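BugD (Bordetella pertussis Tohama I, PDB 2F5X) binds aspartic acid in the periplasm, probably as the solute receptor of a transporter of the tripartite tricarboxylate type. Local coordinates at residues L142-I147 with L166-Y171; S151-T156 with A301-K306; G155-E160 with K231-G236. All coordinates share one frame; numbering follows the deposited sequence.

Interaction 1 (L142-I147 with L166-Y171); sequences LANAGI and LLTIPY. With ASP (aspartic acid), chain D.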
ATOM      1  N   LEU A 142       5.076 -17.472   3.049  1.00  8.36           N
ATOM      2  CA  LEU A 142       5.066 -16.024   2.961  1.00  8.32           C
ATOM      3  C   LEU A 142       3.667 -15.591   2.539  1.00  8.49           C
ATOM      4  O   LEU A 142       3.104 -16.155   1.602  1.00  9.60           O
ATOM      5  CB  LEU A 142       6.094 -15.571   1.917  1.00  8.53           C
ATOM      6  CG  LEU A 142       6.135 -14.090   1.530  1.00  9.42           C
ATOM      7  CD1 LEU A 142       6.715 -13.257   2.667  1.00  9.96           C
ATOM      8  CD2 LEU A 142       6.959 -13.916   0.259  1.00 12.12           C
ATOM      9  N   ALA A 143       3.109 -14.599   3.234  1.00  8.31           N
ATOM     10  CA  ALA A 143       1.801 -14.056   2.881  1.00  8.54           C
ATOM     11  C   ALA A 143       1.947 -12.761   2.098  1.00  9.06           C
ATOM     12  O   ALA A 143       2.841 -11.965   2.380  1.00  9.13           O
ATOM     13  CB  ALA A 143       0.984 -13.796   4.151  1.00  9.24           C
ATOM     14  N   ASN A 144       1.069 -12.550   1.116  1.00  8.48           N
ATOM     15  CA  ASN A 144       0.894 -11.219   0.521  1.00  8.29           C
ATOM     16  C   ASN A 144      -0.574 -10.979   0.148  1.00  8.27           C
ATOM     17  O   ASN A 144      -1.428 -11.845   0.368  1.00  7.51           O
ATOM     18  CB  ASN A 144       1.838 -10.980  -0.672  1.00  8.70           C
ATOM     19  CG  ASN A 144       1.556 -11.900  -1.863  1.00  8.93           C
ATOM     20  OD1 ASN A 144       0.416 -12.278  -2.124  1.00  8.61           O
ATOM     21  ND2 ASN A 144       2.612 -12.248  -2.597  1.00  9.72           N
ATOM     22  N   ALA A 145      -0.861  -9.805  -0.404  1.00  8.05           N
ATOM     23  CA  ALA A 145      -2.234  -9.444  -0.748  1.00  7.90           C
ATOM     24  C   ALA A 145      -2.472  -9.536  -2.267  1.00  8.35           C
ATOM     25  O   ALA A 145      -3.274  -8.782  -2.836  1.00  7.90           O
ATOM     26  CB  ALA A 145      -2.586  -8.038  -0.191  1.00  8.37           C
ATOM     27  N   GLY A 146      -1.767 -10.476  -2.898  1.00  8.18           N
ATOM     28  CA  GLY A 146      -1.922 -10.783  -4.321  1.00  7.83           C
ATOM     29  C   GLY A 146      -0.904 -10.059  -5.184  1.00  7.86           C
ATOM     30  O   GLY A 146      -0.355  -9.040  -4.766  1.00  7.37           O
ATOM     31  N   ILE A 147      -0.658 -10.581  -6.387  1.00  8.31           N
ATOM     32  CA  ILE A 147       0.274  -9.964  -7.337  1.00  8.36           C
ATOM     33  C   ILE A 147      -0.195  -8.532  -7.630  1.00  8.24           C
ATOM     34  O   ILE A 147      -1.351  -8.313  -8.022  1.00  8.92           O
ATOM     35  CB  ILE A 147       0.351 -10.812  -8.640  1.00  8.86           C
ATOM     36  CG1 ILE A 147       1.003 -12.172  -8.347  1.00 10.34           C
ATOM     37  CG2 ILE A 147       1.129 -10.066  -9.730  1.00  9.00           C
ATOM     38  CD1 ILE A 147       0.804 -13.201  -9.435  1.00 12.70           C
ATOM     39  N   LEU A 166       9.797 -19.270  -1.907  1.00  9.04           N
ATOM     40  CA  LEU A 166       8.921 -19.674  -0.798  1.00  8.99           C
ATOM     41  C   LEU A 166       7.490 -19.904  -1.250  1.00  9.07           C
ATOM     42  O   LEU A 166       6.984 -19.176  -2.100  1.00  9.20           O
ATOM     43  CB  LEU A 166       8.883 -18.578   0.286  1.00  8.89           C
ATOM     44  CG  LEU A 166      10.194 -18.220   0.997  1.00  9.07           C
ATOM     45  CD1 LEU A 166       9.954 -17.128   2.051  1.00  9.25           C
ATOM     46  CD2 LEU A 166      10.815 -19.450   1.637  1.00  9.58           C
ATOM     47  N   LEU A 167       6.837 -20.893  -0.642  1.00  8.74           N
ATOM     48  CA  LEU A 167       5.376 -20.995  -0.678  1.00  8.73           C
ATOM     49  C   LEU A 167       4.803 -19.619  -0.379  1.00  9.19           C
ATOM     50  O   LEU A 167       5.144 -19.008   0.642  1.00  9.12           O
ATOM     51  CB  LEU A 167       4.890 -21.983   0.384  1.00  9.46           C
ATOM     52  CG  LEU A 167       3.389 -22.024   0.697  1.00 10.21           C
ATOM     53  CD1 LEU A 167       2.574 -22.363  -0.551  1.00 11.98           C
ATOM     54  CD2 LEU A 167       3.137 -23.047   1.807  1.00 11.60           C
ATOM     55  N   THR A 168       3.958 -19.122  -1.279  1.00  8.98           N
ATOM     56  CA  THR A 168       3.437 -17.765  -1.162  1.00  9.51           C
ATOM     57  C   THR A 168       1.926 -17.803  -1.217  1.00  9.36           C
ATOM     58  O   THR A 168       1.346 -18.319  -2.174  1.00  9.47           O
ATOM     59  CB  THR A 168       4.004 -16.880  -2.283  1.00  9.75           C
ATOM     60  OG1 THR A 168       5.439 -16.840  -2.175  1.00 11.08           O
ATOM     61  CG2 THR A 168       3.572 -15.416  -2.076  1.00 11.17           C
ATOM     62  N   ILE A 169       1.291 -17.252  -0.187  1.00  9.21           N
ATOM     63  CA  ILE A 169      -0.155 -17.334  -0.059  1.00  9.75           C
ATOM     64  C   ILE A 169      -0.770 -15.949  -0.246  1.00  9.14           C
ATOM     65  O   ILE A 169      -0.514 -15.049   0.560  1.00  8.93           O
ATOM     66  CB  ILE A 169      -0.554 -17.920   1.321  1.00 10.06           C
ATOM     67  CG1 ILE A 169       0.119 -19.281   1.562  1.00 12.08           C
ATOM     68  CG2 ILE A 169      -2.082 -18.031   1.428  1.00 11.17           C
ATOM     69  CD1 ILE A 169       0.085 -19.734   3.012  1.00 15.96           C
ATOM     70  N   PRO A 170      -1.557 -15.766  -1.308  1.00  9.66           N
ATOM     71  CA  PRO A 170      -2.210 -14.475  -1.565  1.00  9.80           C
ATOM     72  C   PRO A 170      -3.587 -14.326  -0.888  1.00  9.88           C
ATOM     73  O   PRO A 170      -4.384 -15.287  -0.835  1.00 10.53           O
ATOM     74  CB  PRO A 170      -2.346 -14.466  -3.091  1.00 10.44           C
ATOM     75  CG  PRO A 170      -2.653 -15.926  -3.415  1.00 10.56           C
ATOM     76  CD  PRO A 170      -1.853 -16.748  -2.373  1.00  9.69           C
ATOM     77  N   TYR A 171      -3.827 -13.130  -0.352  1.00  9.64           N
ATOM     78  CA  TYR A 171      -5.079 -12.763   0.313  1.00  9.56           C
ATOM     79  C   TYR A 171      -5.668 -11.529  -0.369  1.00  9.93           C
ATOM     80  O   TYR A 171      -4.983 -10.871  -1.155  1.00 10.03           O
ATOM     81  CB  TYR A 171      -4.810 -12.432   1.785  1.00  9.41           C
ATOM     82  CG  TYR A 171      -4.345 -13.610   2.614  1.00  9.38           C
ATOM     83  CD1 TYR A 171      -5.243 -14.314   3.408  1.00  9.99           C
ATOM     84  CD2 TYR A 171      -3.004 -14.005   2.617  1.00  8.51           C
ATOM     85  CE1 TYR A 171      -4.822 -15.399   4.188  1.00 10.11           C
ATOM     86  CE2 TYR A 171      -2.575 -15.090   3.380  1.00 10.40           C
ATOM     87  CZ  TYR A 171      -3.489 -15.778   4.169  1.00  9.70           C
ATOM     88  OH  TYR A 171      -3.077 -16.845   4.922  1.00 11.58           O
TER
HETATM   89  N   ASP D 901      -2.510  -2.059   1.077  1.00  7.83           N
HETATM   90  CA  ASP D 901      -3.153  -3.406   1.016  1.00  7.79           C
HETATM   91  C   ASP D 901      -4.364  -3.494   1.933  1.00  8.12           C
HETATM   92  O   ASP D 901      -4.760  -4.598   2.353  1.00  8.63           O
HETATM   93  CB  ASP D 901      -2.151  -4.494   1.376  1.00  7.59           C
HETATM   94  CG  ASP D 901      -1.046  -4.618   0.360  1.00  7.57           C
HETATM   95  OD1 ASP D 901      -0.051  -5.318   0.663  1.00  7.40           O
HETATM   96  OD2 ASP D 901      -1.094  -4.052  -0.763  1.00  8.41           O
HETATM   97  OXT ASP D 901      -4.931  -2.448   2.250  1.00  8.21           O
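L142 and N144 each bond to two residues of 166-171, those on either side of their bridge partners T168 and P170, as in a parallel ladder. L142 N donates to L167 O at 2.9 Å, and L142 O receives I169 N. Two residues on, N144 N donates to I169 O at 3.0 Å. N144 O in turn receives Y171 N at 2.8 Å. A143 turns its backbone bonds the other way, to L188, and P170, bridged to N144, lacks an N-H without cost to this ladder because its nitrogen does not face the 142-144 strand. Besides Y171 N, N144 O is approached by the CA-H of P170 and by the edge of the Y171 ring, whose CD2 lies 3.5 Å from N144 O. CE2 of the ring meets A143 CB obliquely, and the ring hydroxyl bonds to D180. Beyond the last bridge, the side chain of N144 takes over. Its chi1 (65°) sets CG between the backbone N and the carbonyl carbon, and chi2 (33°) turns OD1 to G146 N. G146 N donates to N144 OD1 at 2.9 Å, the donor standing well above the plane of the side-chain carbonyl, and an Asx turn results. The N144 side chain crosses that of T168 at about a right angle, ND2 being 3.4 Å from T168 CG2, while T168 OG1 donates to L166 O, two residues back in the same segment. These are neighbouring strands of a beta-alpha-beta unit, joined by the helix 150-162, and the turn carries A145 into the pocket, where A145 CB is 3.8 Å from CG of the bound aspartic acid. The N-H and C=O groups of L142 and N144 are thus all paired across the strands, A145 N is taken up by S151 OG, and an asparagine side chain shapes the turn that presents an apolar methyl to the ligand.

Interaction 2 (S151-T156 with A301-K306); sequences SHLCGT and AELFKK. With ASP (aspartic acid), chain D.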
ATOM      1  N   SER A 151       2.546  -5.658  -0.274  1.00  7.20           N
ATOM      2  CA  SER A 151       3.140  -6.825   0.361  1.00  7.46           C
ATOM      3  C   SER A 151       3.723  -7.781  -0.675  1.00  7.28           C
ATOM      4  O   SER A 151       4.648  -8.528  -0.376  1.00  7.73           O
ATOM      5  CB  SER A 151       2.109  -7.546   1.243  1.00  6.84           C
ATOM      6  OG  SER A 151       0.923  -7.837   0.519  1.00  8.12           O
ATOM      7  N   HIS A 152       3.181  -7.751  -1.894  1.00  7.62           N
ATOM      8  CA  HIS A 152       3.735  -8.547  -2.991  1.00  7.80           C
ATOM      9  C   HIS A 152       5.075  -7.984  -3.466  1.00  8.00           C
ATOM     10  O   HIS A 152       6.039  -8.739  -3.646  1.00  8.00           O
ATOM     11  CB  HIS A 152       2.752  -8.645  -4.161  1.00  8.02           C
ATOM     12  CG  HIS A 152       3.367  -9.203  -5.409  1.00  8.17           C
ATOM     13  ND1 HIS A 152       3.709  -8.415  -6.486  1.00  8.53           N
ATOM     14  CD2 HIS A 152       3.719 -10.471  -5.739  1.00  7.63           C
ATOM     15  CE1 HIS A 152       4.262  -9.171  -7.420  1.00  8.63           C
ATOM     16  NE2 HIS A 152       4.277 -10.424  -6.993  1.00  8.03           N
ATOM     17  N   LEU A 153       5.126  -6.667  -3.676  1.00  8.17           N
ATOM     18  CA  LEU A 153       6.360  -5.999  -4.081  1.00  8.19           C
ATOM     19  C   LEU A 153       7.473  -6.243  -3.057  1.00  8.08           C
ATOM     20  O   LEU A 153       8.571  -6.697  -3.407  1.00  8.25           O
ATOM     21  CB  LEU A 153       6.123  -4.491  -4.277  1.00  8.24           C
ATOM     22  CG  LEU A 153       7.387  -3.617  -4.414  1.00  9.01           C
ATOM     23  CD1 LEU A 153       8.196  -4.014  -5.670  1.00 10.85           C
ATOM     24  CD2 LEU A 153       7.016  -2.157  -4.457  1.00  9.58           C
ATOM     25  N   CYS A 154       7.187  -5.961  -1.793  1.00  8.55           N
ATOM     26  CA  CYS A 154       8.193  -6.138  -0.754  1.00  9.00           C
ATOM     27  C   CYS A 154       8.569  -7.605  -0.598  1.00  8.49           C
ATOM     28  O   CYS A 154       9.743  -7.919  -0.456  1.00  9.07           O
ATOM     29  CB  CYS A 154       7.710  -5.570   0.569  1.00  8.88           C
ATOM     30  SG  CYS A 154       8.935  -5.605   1.895  1.00 10.61           S
ATOM     31  N   GLY A 155       7.576  -8.494  -0.660  1.00  8.49           N
ATOM     32  CA  GLY A 155       7.834  -9.926  -0.586  1.00  8.58           C
ATOM     33  C   GLY A 155       8.742 -10.406  -1.707  1.00  8.66           C
ATOM     34  O   GLY A 155       9.632 -11.233  -1.482  1.00  8.76           O
ATOM     35  N   THR A 156       8.534  -9.872  -2.908  1.00  8.81           N
ATOM     36  CA  THR A 156       9.365 -10.229  -4.052  1.00  9.76           C
ATOM     37  C   THR A 156      10.797  -9.789  -3.788  1.00  9.47           C
ATOM     38  O   THR A 156      11.747 -10.552  -4.004  1.00  9.79           O
ATOM     39  CB  THR A 156       8.820  -9.565  -5.348  1.00  9.86           C
ATOM     40  OG1 THR A 156       7.571 -10.184  -5.702  1.00 13.29           O
ATOM     41  CG2 THR A 156       9.724  -9.873  -6.532  1.00 11.97           C
ATOM     42  N   ALA A 301       9.172  -1.707 -13.249  1.00 13.04           N
ATOM     43  CA  ALA A 301       9.323  -2.559 -14.425  1.00 13.67           C
ATOM     44  C   ALA A 301      10.730  -3.142 -14.480  1.00 14.19           C
ATOM     45  O   ALA A 301      10.907  -4.346 -14.740  1.00 14.28           O
ATOM     46  CB  ALA A 301       9.011  -1.779 -15.699  1.00 13.54           C
ATOM     47  N   GLU A 302      11.723  -2.286 -14.226  1.00 14.86           N
ATOM     48  CA  GLU A 302      13.123  -2.705 -14.249  1.00 15.88           C
ATOM     49  C   GLU A 302      13.436  -3.670 -13.110  1.00 15.57           C
ATOM     50  O   GLU A 302      14.136  -4.650 -13.321  1.00 15.97           O
ATOM     51  CB  GLU A 302      14.069  -1.495 -14.243  1.00 16.26           C
ATOM     52  CG  GLU A 302      15.558  -1.848 -14.345  1.00 20.05           C
ATOM     53  CD  GLU A 302      15.965  -2.488 -15.669  1.00 25.01           C
ATOM     54  OE1 GLU A 302      15.245  -2.347 -16.686  1.00 27.72           O
ATOM     55  OE2 GLU A 302      17.033  -3.142 -15.697  1.00 29.24           O
ATOM     56  N   LEU A 303      12.901  -3.397 -11.921  1.00 15.31           N
ATOM     57  CA  LEU A 303      13.057  -4.294 -10.774  1.00 15.40           C
ATOM     58  C   LEU A 303      12.548  -5.703 -11.083  1.00 15.43           C
ATOM     59  O   LEU A 303      13.251  -6.687 -10.839  1.00 15.48           O
ATOM     60  CB  LEU A 303      12.360  -3.730  -9.530  1.00 15.40           C
ATOM     61  CG  LEU A 303      12.571  -4.511  -8.219  1.00 16.47           C
ATOM     62  CD1 LEU A 303      12.729  -3.565  -7.038  1.00 17.65           C
ATOM     63  CD2 LEU A 303      11.438  -5.505  -7.952  1.00 16.63           C
ATOM     64  N   PHE A 304      11.334  -5.799 -11.626  1.00 15.16           N
ATOM     65  CA  PHE A 304      10.757  -7.103 -11.946  1.00 15.41           C
ATOM     66  C   PHE A 304      11.500  -7.803 -13.077  1.00 15.71           C
ATOM     67  O   PHE A 304      11.701  -9.018 -13.028  1.00 15.62           O
ATOM     68  CB  PHE A 304       9.263  -6.998 -12.241  1.00 14.91           C
ATOM     69  CG  PHE A 304       8.438  -6.609 -11.044  1.00 15.22           C
ATOM     70  CD1 PHE A 304       8.468  -7.371  -9.875  1.00 15.50           C
ATOM     71  CD2 PHE A 304       7.631  -5.482 -11.084  1.00 15.18           C
ATOM     72  CE1 PHE A 304       7.707  -7.010  -8.771  1.00 16.39           C
ATOM     73  CE2 PHE A 304       6.873  -5.116  -9.991  1.00 15.61           C
ATOM     74  CZ  PHE A 304       6.904  -5.876  -8.836  1.00 16.37           C
ATOM     75  N   LYS A 305      11.914  -7.037 -14.087  1.00 16.04           N
ATOM     76  CA  LYS A 305      12.721  -7.588 -15.181  1.00 17.61           C
ATOM     77  C   LYS A 305      13.995  -8.251 -14.649  1.00 17.94           C
ATOM     78  O   LYS A 305      14.331  -9.375 -15.041  1.00 18.25           O
ATOM     79  CB  LYS A 305      13.069  -6.493 -16.198  1.00 17.35           C
ATOM     80  CG  LYS A 305      13.970  -6.967 -17.355  1.00 19.82           C
ATOM     81  CD  LYS A 305      13.836  -6.055 -18.568  1.00 24.14           C
ATOM     82  CE  LYS A 305      14.865  -6.385 -19.638  1.00 26.85           C
ATOM     83  NZ  LYS A 305      15.731  -5.206 -19.950  1.00 29.38           N
ATOM     84  N   LYS A 306      14.685  -7.562 -13.742  1.00 18.87           N
ATOM     85  CA  LYS A 306      15.927  -8.070 -13.148  1.00 20.07           C
ATOM     86  C   LYS A 306      15.713  -9.298 -12.268  1.00 19.98           C
ATOM     87  O   LYS A 306      16.623 -10.131 -12.108  1.00 20.68           O
ATOM     88  CB  LYS A 306      16.616  -6.972 -12.339  1.00 20.58           C
ATOM     89  CG  LYS A 306      17.527  -6.091 -13.164  1.00 23.53           C
ATOM     90  CD  LYS A 306      18.679  -5.576 -12.309  1.00 28.26           C
ATOM     91  CE  LYS A 306      18.722  -4.060 -12.299  1.00 30.51           C
ATOM     92  NZ  LYS A 306      19.009  -3.479 -13.650  1.00 32.65           N
TER
HETATM   93  N   ASP D 901      -2.510  -2.059   1.077  1.00  7.83           N
HETATM   94  CA  ASP D 901      -3.153  -3.406   1.016  1.00  7.79           C
HETATM   95  C   ASP D 901      -4.364  -3.494   1.933  1.00  8.12           C
HETATM   96  O   ASP D 901      -4.760  -4.598   2.353  1.00  8.63           O
HETATM   97  CB  ASP D 901      -2.151  -4.494   1.376  1.00  7.59           C
HETATM   98  CG  ASP D 901      -1.046  -4.618   0.360  1.00  7.57           C
HETATM   99  OD1 ASP D 901      -0.051  -5.318   0.663  1.00  7.40           O
HETATM  100  OD2 ASP D 901      -1.094  -4.052  -0.763  1.00  8.41           O
HETATM  101  OXT ASP D 901      -4.931  -2.448   2.250  1.00  8.21           O
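F304 and L153 join two helices of this periplasmic binding protein fold, 150-162 and 286-306, whose local axes run 11.8 Å apart at 45°. At that separation the backbones stay well apart and side chains alone bridge the gap, so the contact is small. F304 does most of the reaching. From CB, chi1 (-67°) sets CG anti to the carbonyl carbon; beyond CG the ring reaches the other helix with CE1 and CZ. Over one face, off centre toward the rim, sits CD2 of its own neighbour L303. Farther out, CE1 has T156 CG2 near the ring plane at 4.2 Å, and the CE1 of the H152 imidazole lies obliquely at 4.3 Å from the same F304 CE1. At the tip, CZ meets L153 CD1 at 3.9 Å, the leucine side chain crossing the phenylalanine at about a right angle; L153 CD1 also touches L303 CD2. L90, from a loop, packs against both H152 and F304. The N-terminal end of helix 150-162 serves the ligand: S151 N and S151 OG both bond to OD1 of the side-chain carboxylate of the bound aspartic acid, OG lying 2.7 Å from OD1.

Interaction 3 (G155-E160 with K231-G236); sequences GTMLVE and KGFEVG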
ATOM      1  N   GLY A 155       7.576  -8.494  -0.660  1.00  8.49           N
ATOM      2  CA  GLY A 155       7.834  -9.926  -0.586  1.00  8.58           C
ATOM      3  C   GLY A 155       8.742 -10.406  -1.707  1.00  8.66           C
ATOM      4  O   GLY A 155       9.632 -11.233  -1.482  1.00  8.76           O
ATOM      5  N   THR A 156       8.534  -9.872  -2.908  1.00  8.81           N
ATOM      6  CA  THR A 156       9.365 -10.229  -4.052  1.00  9.76           C
ATOM      7  C   THR A 156      10.797  -9.789  -3.788  1.00  9.47           C
ATOM      8  O   THR A 156      11.747 -10.552  -4.004  1.00  9.79           O
ATOM      9  CB  THR A 156       8.820  -9.565  -5.348  1.00  9.86           C
ATOM     10  OG1 THR A 156       7.571 -10.184  -5.702  1.00 13.29           O
ATOM     11  CG2 THR A 156       9.724  -9.873  -6.532  1.00 11.97           C
HETATM   12  N   MSE A 157      10.947  -8.560  -3.301  1.00  9.47           N
HETATM   13  CA  MSE A 157      12.268  -8.021  -2.999  1.00  9.57           C
HETATM   14  C   MSE A 157      12.949  -8.839  -1.903  1.00  9.51           C
HETATM   15  O   MSE A 157      14.156  -9.099  -1.959  1.00  9.58           O
HETATM   16  CB  MSE A 157      12.159  -6.549  -2.610  1.00  9.88           C
HETATM   17  CG  MSE A 157      11.780  -5.676  -3.794  1.00 11.32           C
HETATM   18 SE   MSE A 157      11.352  -3.883  -3.228  1.00 15.02          SE
HETATM   19  CE  MSE A 157      13.054  -3.439  -2.350  1.00 12.37           C
ATOM     20  N   LEU A 158      12.164  -9.266  -0.919  1.00  9.25           N
ATOM     21  CA  LEU A 158      12.705 -10.022   0.201  1.00  9.23           C
ATOM     22  C   LEU A 158      13.237 -11.387  -0.244  1.00  9.59           C
ATOM     23  O   LEU A 158      14.376 -11.734   0.068  1.00  9.44           O
ATOM     24  CB  LEU A 158      11.658 -10.176   1.311  1.00  9.25           C
ATOM     25  CG  LEU A 158      12.106 -10.961   2.554  1.00 10.05           C
ATOM     26  CD1 LEU A 158      13.267 -10.267   3.287  1.00 11.08           C
ATOM     27  CD2 LEU A 158      10.924 -11.182   3.504  1.00 10.92           C
ATOM     28  N   VAL A 159      12.437 -12.151  -0.990  1.00  9.82           N
ATOM     29  CA  VAL A 159      12.897 -13.478  -1.413  1.00 10.42           C
ATOM     30  C   VAL A 159      14.066 -13.382  -2.389  1.00 10.82           C
ATOM     31  O   VAL A 159      14.970 -14.216  -2.378  1.00 11.18           O
ATOM     32  CB  VAL A 159      11.760 -14.385  -1.964  1.00  9.91           C
ATOM     33  CG1 VAL A 159      10.673 -14.566  -0.908  1.00 10.41           C
ATOM     34  CG2 VAL A 159      11.178 -13.851  -3.291  1.00 10.31           C
ATOM     35  N   GLU A 160      14.069 -12.336  -3.205  1.00 11.47           N
ATOM     36  CA  GLU A 160      15.199 -12.108  -4.106  1.00 13.05           C
ATOM     37  C   GLU A 160      16.486 -11.803  -3.334  1.00 12.84           C
ATOM     38  O   GLU A 160      17.546 -12.348  -3.654  1.00 13.31           O
ATOM     39  CB  GLU A 160      14.872 -11.001  -5.116  1.00 13.54           C
ATOM     40  CG  GLU A 160      13.842 -11.437  -6.156  1.00 17.50           C
ATOM     41  CD  GLU A 160      14.392 -12.397  -7.204  1.00 21.26           C
ATOM     42  OE1 GLU A 160      15.613 -12.373  -7.482  1.00 25.92           O
ATOM     43  OE2 GLU A 160      13.597 -13.176  -7.761  1.00 22.83           O
ATOM     44  N   LYS A 231      21.665  -3.243   0.739  1.00 18.03           N
ATOM     45  CA  LYS A 231      21.837  -1.926   0.130  1.00 19.49           C
ATOM     46  C   LYS A 231      20.738  -1.653  -0.898  1.00 19.27           C
ATOM     47  O   LYS A 231      20.477  -2.486  -1.765  1.00 19.58           O
ATOM     48  CB  LYS A 231      23.231  -1.824  -0.512  1.00 20.07           C
ATOM     49  CG  LYS A 231      23.505  -0.528  -1.268  1.00 23.06           C
ATOM     50  CD  LYS A 231      24.636  -0.707  -2.278  1.00 27.50           C
ATOM     51  CE  LYS A 231      25.710   0.347  -2.086  1.00 28.85           C
ATOM     52  NZ  LYS A 231      27.077  -0.247  -2.057  1.00 30.71           N
ATOM     53  N   GLY A 232      20.081  -0.499  -0.771  1.00 18.92           N
ATOM     54  CA  GLY A 232      19.022  -0.105  -1.689  1.00 18.49           C
ATOM     55  C   GLY A 232      17.667  -0.766  -1.486  1.00 17.89           C
ATOM     56  O   GLY A 232      16.731  -0.554  -2.283  1.00 18.54           O
ATOM     57  N   PHE A 233      17.548  -1.582  -0.441  1.00 16.47           N
ATOM     58  CA  PHE A 233      16.268  -2.193  -0.107  1.00 15.27           C
ATOM     59  C   PHE A 233      15.390  -1.136   0.548  1.00 15.42           C
ATOM     60  O   PHE A 233      15.331  -1.030   1.781  1.00 15.71           O
ATOM     61  CB  PHE A 233      16.449  -3.396   0.823  1.00 14.83           C
ATOM     62  CG  PHE A 233      15.263  -4.321   0.864  1.00 13.56           C
ATOM     63  CD1 PHE A 233      15.360  -5.606   0.345  1.00 13.14           C
ATOM     64  CD2 PHE A 233      14.047  -3.909   1.421  1.00 13.65           C
ATOM     65  CE1 PHE A 233      14.274  -6.478   0.391  1.00 13.07           C
ATOM     66  CE2 PHE A 233      12.947  -4.765   1.459  1.00 13.57           C
ATOM     67  CZ  PHE A 233      13.061  -6.055   0.943  1.00 13.13           C
ATOM     68  N   GLU A 234      14.718  -0.353  -0.288  1.00 14.92           N
ATOM     69  CA  GLU A 234      13.891   0.747   0.183  1.00 15.22           C
ATOM     70  C   GLU A 234      12.534   0.644  -0.479  1.00 14.35           C
ATOM     71  O   GLU A 234      12.444   0.506  -1.710  1.00 14.00           O
ATOM     72  CB  GLU A 234      14.553   2.091  -0.152  1.00 16.30           C
ATOM     73  CG  GLU A 234      15.728   2.449   0.752  1.00 21.06           C
ATOM     74  CD  GLU A 234      16.889   3.096   0.007  1.00 27.36           C
ATOM     75  OE1 GLU A 234      16.656   3.722  -1.054  1.00 30.68           O
ATOM     76  OE2 GLU A 234      18.042   2.992   0.490  1.00 30.08           O
ATOM     77  N   VAL A 235      11.481   0.653   0.341  1.00 13.49           N
ATOM     78  CA  VAL A 235      10.108   0.619  -0.153  1.00 13.15           C
ATOM     79  C   VAL A 235       9.263   1.588   0.640  1.00 12.51           C
ATOM     80  O   VAL A 235       9.090   1.422   1.855  1.00 12.68           O
ATOM     81  CB  VAL A 235       9.430  -0.774   0.001  1.00 12.88           C
ATOM     82  CG1 VAL A 235       8.079  -0.790  -0.734  1.00 14.35           C
ATOM     83  CG2 VAL A 235      10.319  -1.889  -0.494  1.00 15.03           C
ATOM     84  N   GLY A 236       8.742   2.595  -0.053  1.00 11.24           N
ATOM     85  CA  GLY A 236       7.765   3.503   0.522  1.00 10.57           C
ATOM     86  C   GLY A 236       6.475   3.410  -0.265  1.00 10.09           C
ATOM     87  O   GLY A 236       6.446   3.665  -1.485  1.00 10.88           O
TER
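F233 is the centre of an inverse gamma turn (phi -76°, psi 85°), marked by a weak bond from E234 N to G232 O, and F233 CA lies 7.6 Å from CA of M157 on helix 150-162. M157, a selenomethionine here, then shows how one flexible side chain can follow the shape of an aromatic ring. Its CB lies 3.7 Å from F233 CE1, at the rim. The chain then runs outward and bends at its last torsion (chi3 58°), which places the CE methyl over the middle of the ring, 3.9 Å from the F233 centroid and almost on the ring normal: a CH-pi contact within a Met-aromatic pair. The selenium stands farther off, 5.2 Å from that centroid. The M157 and V235 side chains reach toward each other tip to tip, SE lying 3.5 Å from V235 CG2. The ring also touches the helix backbone, with F233 CE1 at 3.5 Å from M157 O, and L158 N lies near the ring plane at the edge. The contact is entirely apolar in its side chains. It lays the loop leading into strand 236-244 against helix 150-162; M225 packs on both L158 and F233, V235 bonds to T211 just after strand 206-210, and I115 and M113 of strand 102-117 lie against L158 and V235.

In the fold
Helix 150-162 runs through all three contacts: it links the two strands of interaction 1 and supplies one side each of interactions 2 and 3, whose segments overlap at G155 and T156. Interactions 2 and 3 have centres about 8 Å apart and merge where L303 CD1 meets M157 CG at 4.0 Å and L153 CD2 meets V235 CG1 at 4.1 Å. Interactions 1 and 2 converge on the bound aspartic acid; there S151 OG lies 2.8 Å from A145 N, a probable hydrogen bond between the strand-end turn and the helix start. Interactions 1 and 3 touch where L142 CD2 packs 3.9 Å from V159 CG1. Interaction 3 stands back from the pocket, the V235 side chain being about 9 Å from the ligand.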